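Local coordinates for viral structural protein 4 (Bombyx mori cytoplasmic polyhedrosis virus, PDB 6TZ0), which binds GTP and probably works as an NTPase partner of the viral RNA-dependent RNA polymerase during transcription inside the capsid, at residues F250-G262 and T268-L280. Numbering follows the deposited sequence.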
loop_
_atom_site.group_PDB
_atom_site.type_symbol
_atom_site.label_atom_id
_atom_site.label_comp_id
_atom_site.label_asym_id
_atom_site.label_seq_id
_atom_site.Cartn_x
_atom_site.Cartn_y
_atom_site.Cartn_z
ATOM N N PHE B 250 51.034 -30.856 -1.638
ATOM C CA PHE B 250 50.168 -31.249 -0.536
ATOM C C PHE B 250 49.003 -30.275 -0.471
ATOM O O PHE B 250 49.198 -29.062 -0.567
ATOM C CB PHE B 250 50.874 -31.249 0.831
ATOM C CG PHE B 250 51.946 -32.312 1.021
ATOM C CD1 PHE B 250 52.377 -33.135 -0.005
ATOM C CD2 PHE B 250 52.450 -32.539 2.288
ATOM C CE1 PHE B 250 53.333 -34.100 0.207
ATOM C CE2 PHE B 250 53.402 -33.513 2.509
ATOM C CZ PHE B 250 53.840 -34.292 1.464
ATOM N N ILE B 251 47.797 -30.795 -0.293
ATOM C CA ILE B 251 46.651 -29.912 -0.128
ATOM C C ILE B 251 46.621 -29.426 1.315
ATOM O O ILE B 251 47.046 -30.125 2.242
ATOM C CB ILE B 251 45.337 -30.602 -0.546
ATOM C CG1 ILE B 251 44.947 -31.728 0.390
ATOM C CG2 ILE B 251 45.478 -31.226 -1.911
ATOM C CD1 ILE B 251 43.595 -32.278 0.050
ATOM N N ARG B 252 46.160 -28.196 1.510
ATOM C CA ARG B 252 46.280 -27.517 2.793
ATOM C C ARG B 252 44.905 -27.113 3.292
ATOM O O ARG B 252 44.198 -26.351 2.626
ATOM C CB ARG B 252 47.188 -26.295 2.680
ATOM C CG ARG B 252 48.633 -26.648 2.413
ATOM C CD ARG B 252 49.520 -25.430 2.517
ATOM N NE ARG B 252 49.177 -24.422 1.520
ATOM C CZ ARG B 252 49.668 -24.394 0.287
ATOM N NH1 ARG B 252 50.526 -25.323 -0.110
ATOM N NH2 ARG B 252 49.301 -23.436 -0.553
ATOM N N TYR B 253 44.536 -27.620 4.459
ATOM C CA TYR B 253 43.305 -27.242 5.123
ATOM C C TYR B 253 43.629 -26.573 6.447
ATOM O O TYR B 253 44.634 -26.882 7.088
ATOM C CB TYR B 253 42.412 -28.435 5.377
ATOM C CG TYR B 253 41.894 -29.108 4.143
ATOM C CD1 TYR B 253 41.030 -28.449 3.282
ATOM C CD2 TYR B 253 42.186 -30.431 3.888
ATOM C CE1 TYR B 253 40.527 -29.073 2.166
ATOM C CE2 TYR B 253 41.679 -31.066 2.789
ATOM C CZ TYR B 253 40.855 -30.384 1.926
ATOM O OH TYR B 253 40.360 -31.025 0.819
ATOM N N GLU B 254 42.753 -25.668 6.868
ATOM C CA GLU B 254 43.046 -24.838 8.019
ATOM C C GLU B 254 42.175 -25.122 9.230
ATOM O O GLU B 254 42.503 -24.650 10.320
ATOM C CB GLU B 254 42.914 -23.358 7.641
ATOM C CG GLU B 254 43.831 -22.918 6.513
ATOM C CD GLU B 254 45.296 -22.970 6.882
ATOM O OE1 GLU B 254 45.627 -22.753 8.064
ATOM O OE2 GLU B 254 46.121 -23.234 5.986
ATOM N N GLY B 255 41.085 -25.864 9.076
ATOM C CA GLY B 255 40.203 -26.191 10.172
ATOM C C GLY B 255 40.342 -27.630 10.623
ATOM O O GLY B 255 41.328 -28.313 10.332
ATOM N N CYS B 256 39.337 -28.092 11.361
ATOM C CA CYS B 256 39.308 -29.455 11.862
ATOM C C CYS B 256 37.919 -30.039 11.691
ATOM O O CYS B 256 36.923 -29.324 11.605
ATOM C CB CYS B 256 39.707 -29.536 13.340
ATOM S SG CYS B 256 41.426 -29.214 13.658
ATOM N N LEU B 257 37.872 -31.362 11.636
ATOM C CA LEU B 257 36.623 -32.101 11.707
ATOM C C LEU B 257 36.791 -33.172 12.767
ATOM O O LEU B 257 37.712 -33.988 12.687
ATOM C CB LEU B 257 36.250 -32.697 10.348
ATOM C CG LEU B 257 34.874 -33.339 10.221
ATOM C CD1 LEU B 257 34.290 -32.972 8.900
ATOM C CD2 LEU B 257 34.999 -34.840 10.275
ATOM N N ILE B 258 35.910 -33.162 13.756
ATOM C CA ILE B 258 35.985 -34.054 14.902
ATOM C C ILE B 258 34.771 -34.969 14.868
ATOM O O ILE B 258 33.664 -34.517 14.572
ATOM C CB ILE B 258 36.031 -33.245 16.210
ATOM C CG1 ILE B 258 37.135 -32.201 16.145
ATOM C CG2 ILE B 258 36.306 -34.147 17.385
ATOM C CD1 ILE B 258 37.062 -31.185 17.238
ATOM N N THR B 259 34.973 -36.252 15.150
ATOM C CA THR B 259 33.871 -37.177 15.380
ATOM C C THR B 259 33.863 -37.576 16.846
ATOM O O THR B 259 34.901 -37.937 17.402
ATOM C CB THR B 259 33.962 -38.419 14.492
ATOM O OG1 THR B 259 35.173 -39.122 14.771
ATOM C CG2 THR B 259 33.926 -38.034 13.033
ATOM N N TRP B 260 32.698 -37.494 17.466
ATOM C CA TRP B 260 32.530 -37.655 18.899
ATOM C C TRP B 260 31.742 -38.921 19.186
ATOM O O TRP B 260 31.297 -39.622 18.283
ATOM C CB TRP B 260 31.804 -36.448 19.484
ATOM C CG TRP B 260 32.524 -35.161 19.375
ATOM C CD1 TRP B 260 32.448 -34.274 18.351
ATOM C CD2 TRP B 260 33.369 -34.570 20.358
ATOM N NE1 TRP B 260 33.227 -33.182 18.611
ATOM C CE2 TRP B 260 33.803 -33.338 19.843
ATOM C CE3 TRP B 260 33.817 -34.969 21.616
ATOM C CZ2 TRP B 260 34.660 -32.503 20.542
ATOM C CZ3 TRP B 260 34.662 -34.139 22.309
ATOM C CH2 TRP B 260 35.081 -32.924 21.770
ATOM N N THR B 261 31.542 -39.195 20.467
ATOM C CA THR B 261 30.627 -40.240 20.902
ATOM C C THR B 261 29.344 -39.571 21.369
ATOM O O THR B 261 29.388 -38.593 22.117
ATOM C CB THR B 261 31.234 -41.080 22.021
ATOM O OG1 THR B 261 31.455 -40.258 23.169
ATOM C CG2 THR B 261 32.550 -41.658 21.578
ATOM N N GLY B 262 28.209 -40.073 20.913
ATOM C CA GLY B 262 26.939 -39.466 21.229
ATOM C C GLY B 262 26.065 -40.352 22.091
ATOM O O GLY B 262 26.353 -41.517 22.335
ATOM N N THR B 268 29.460 -35.451 14.301
ATOM C CA THR B 268 30.547 -34.782 13.592
ATOM C C THR B 268 30.482 -33.269 13.777
ATOM O O THR B 268 29.416 -32.661 13.654
ATOM C CB THR B 268 30.521 -35.110 12.101
ATOM O OG1 THR B 268 29.302 -34.631 11.531
ATOM C CG2 THR B 268 30.607 -36.603 11.886
ATOM N N MET B 269 31.639 -32.666 14.047
ATOM C CA MET B 269 31.747 -31.246 14.362
ATOM C C MET B 269 32.830 -30.592 13.516
ATOM O O MET B 269 33.984 -31.022 13.548
ATOM C CB MET B 269 32.076 -31.044 15.842
ATOM C CG MET B 269 32.139 -29.597 16.276
ATOM S SD MET B 269 32.663 -29.438 17.985
ATOM C CE MET B 269 31.196 -29.984 18.836
ATOM N N MET B 270 32.465 -29.540 12.790
ATOM C CA MET B 270 33.415 -28.735 12.031
ATOM C C MET B 270 33.866 -27.560 12.886
ATOM O O MET B 270 33.036 -26.859 13.470
ATOM C CB MET B 270 32.791 -28.233 10.731
ATOM C CG MET B 270 32.451 -29.329 9.757
ATOM S SD MET B 270 31.573 -28.734 8.305
ATOM C CE MET B 270 32.892 -27.926 7.431
ATOM N N VAL B 271 35.180 -27.353 12.968
ATOM C CA VAL B 271 35.782 -26.342 13.831
ATOM C C VAL B 271 36.707 -25.472 12.989
ATOM O O VAL B 271 37.461 -25.983 12.156
ATOM C CB VAL B 271 36.550 -26.994 15.008
ATOM C CG1 VAL B 271 37.235 -25.966 15.881
ATOM C CG2 VAL B 271 35.626 -27.808 15.867
ATOM N N ASN B 272 36.660 -24.155 13.213
ATOM C CA ASN B 272 37.499 -23.194 12.505
ATOM C C ASN B 272 38.824 -22.939 13.196
ATOM O O ASN B 272 39.345 -21.824 13.123
ATOM C CB ASN B 272 36.767 -21.867 12.323
ATOM C CG ASN B 272 35.664 -21.953 11.331
ATOM O OD1 ASN B 272 34.500 -21.819 11.668
ATOM N ND2 ASN B 272 36.020 -22.155 10.087
ATOM N N LEU B 273 39.374 -23.924 13.884
ATOM C CA LEU B 273 40.715 -23.822 14.423
ATOM C C LEU B 273 41.558 -24.959 13.875
ATOM O O LEU B 273 41.040 -25.993 13.453
ATOM C CB LEU B 273 40.717 -23.867 15.950
ATOM C CG LEU B 273 40.053 -22.709 16.682
ATOM C CD1 LEU B 273 40.107 -22.967 18.164
ATOM C CD2 LEU B 273 40.718 -21.394 16.335
ATOM N N SER B 274 42.867 -24.746 13.874
ATOM C CA SER B 274 43.804 -25.784 13.491
ATOM C C SER B 274 43.923 -26.825 14.598
ATOM O O SER B 274 43.505 -26.614 15.736
ATOM C CB SER B 274 45.171 -25.180 13.188
ATOM O OG SER B 274 46.122 -26.193 12.926
ATOM N N LYS B 275 44.512 -27.966 14.249
ATOM C CA LYS B 275 44.701 -29.037 15.218
ATOM C C LYS B 275 45.800 -28.703 16.219
ATOM O O LYS B 275 45.803 -29.243 17.327
ATOM C CB LYS B 275 44.999 -30.336 14.468
ATOM C CG LYS B 275 44.932 -31.607 15.282
ATOM C CD LYS B 275 45.129 -32.819 14.387
ATOM C CE LYS B 275 45.099 -34.101 15.194
ATOM N NZ LYS B 275 45.317 -35.296 14.337
ATOM N N ARG B 276 46.713 -27.804 15.861
ATOM C CA ARG B 276 47.715 -27.327 16.803
ATOM C C ARG B 276 47.121 -26.342 17.800
ATOM O O ARG B 276 47.396 -26.432 19.001
ATOM C CB ARG B 276 48.866 -26.682 16.040
ATOM C CG ARG B 276 50.012 -26.210 16.904
ATOM C CD ARG B 276 51.115 -25.619 16.042
ATOM N NE ARG B 276 51.705 -26.627 15.166
ATOM C CZ ARG B 276 52.683 -27.453 15.527
ATOM N NH1 ARG B 276 53.194 -27.387 16.748
ATOM N NH2 ARG B 276 53.151 -28.343 14.666
ATOM N N ASP B 277 46.310 -25.397 17.318
ATOM C CA ASP B 277 45.708 -24.398 18.197
ATOM C C ASP B 277 44.678 -25.028 19.119
ATOM O O ASP B 277 44.706 -24.820 20.336
ATOM C CB ASP B 277 45.065 -23.294 17.364
ATOM C CG ASP B 277 46.080 -22.449 16.638
ATOM O OD1 ASP B 277 47.215 -22.322 17.140
ATOM O OD2 ASP B 277 45.745 -21.908 15.565
ATOM N N LEU B 278 43.758 -25.795 18.554
ATOM C CA LEU B 278 42.803 -26.574 19.328
ATOM C C LEU B 278 43.536 -27.783 19.894
ATOM O O LEU B 278 43.688 -28.801 19.220
ATOM C CB LEU B 278 41.640 -26.997 18.442
ATOM C CG LEU B 278 40.480 -27.728 19.096
ATOM C CD1 LEU B 278 39.735 -26.810 20.049
ATOM C CD2 LEU B 278 39.565 -28.274 18.036
ATOM N N GLY B 279 43.990 -27.683 21.137
ATOM C CA GLY B 279 44.837 -28.718 21.696
ATOM C C GLY B 279 44.087 -29.954 22.142
ATOM O O GLY B 279 43.925 -30.183 23.342
ATOM N N LEU B 280 43.625 -30.760 21.189
ATOM C CA LEU B 280 42.821 -31.937 21.476
ATOM C C LEU B 280 43.380 -33.145 20.743
ATOM O O LEU B 280 43.853 -33.034 19.610
ATOM C CB LEU B 280 41.362 -31.731 21.071
ATOM C CG LEU B 280 40.541 -30.700 21.840
ATOM C CD1 LEU B 280 39.185 -30.542 21.198
ATOM C CD2 LEU B 280 40.392 -31.123 23.284
#
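Met269 leaves its strand with CG anti to the backbone N (chi1 -177°) and bends at its last torsion, while Trp260 holds its indole anti to its own carbonyl carbon (chi1 -64°); together these bring the thioether to the pyrrole edge of the indole. CB of Met269 lies in the ring plane, 3.7 Å from NE1 of Trp260, and SD sits obliquely beside the five-membered ring in a Met-aromatic contact. Ile258 CG2 lies over one face of the same indole, offset toward its rim. On that side of the hairpin, Ile258 CD1 touches Val271 CG2 at 3.9 Å and meets Leu278 CD2 tip to tip. Farther along, Cys256 SG comes within 3.8 Å of Lys275 CB, where the chain curls back after the strand. The other face carries Leu257 with Met270 and Thr259 with Thr268, the latter through their CG2 methyls, 3.8 Å apart. Four backbone hydrogen bonds join the antiparallel strands, in reciprocal pairs between Cys256 and Val271 and between Ile258 and Met269. This hairpin forms the middle of a four-stranded antiparallel sheet: strand 313-319 pairs with 255-261, strand 297-299 flanks 266-271, and Leu293 of helix 290-296 packs against both Trp260 and Met269.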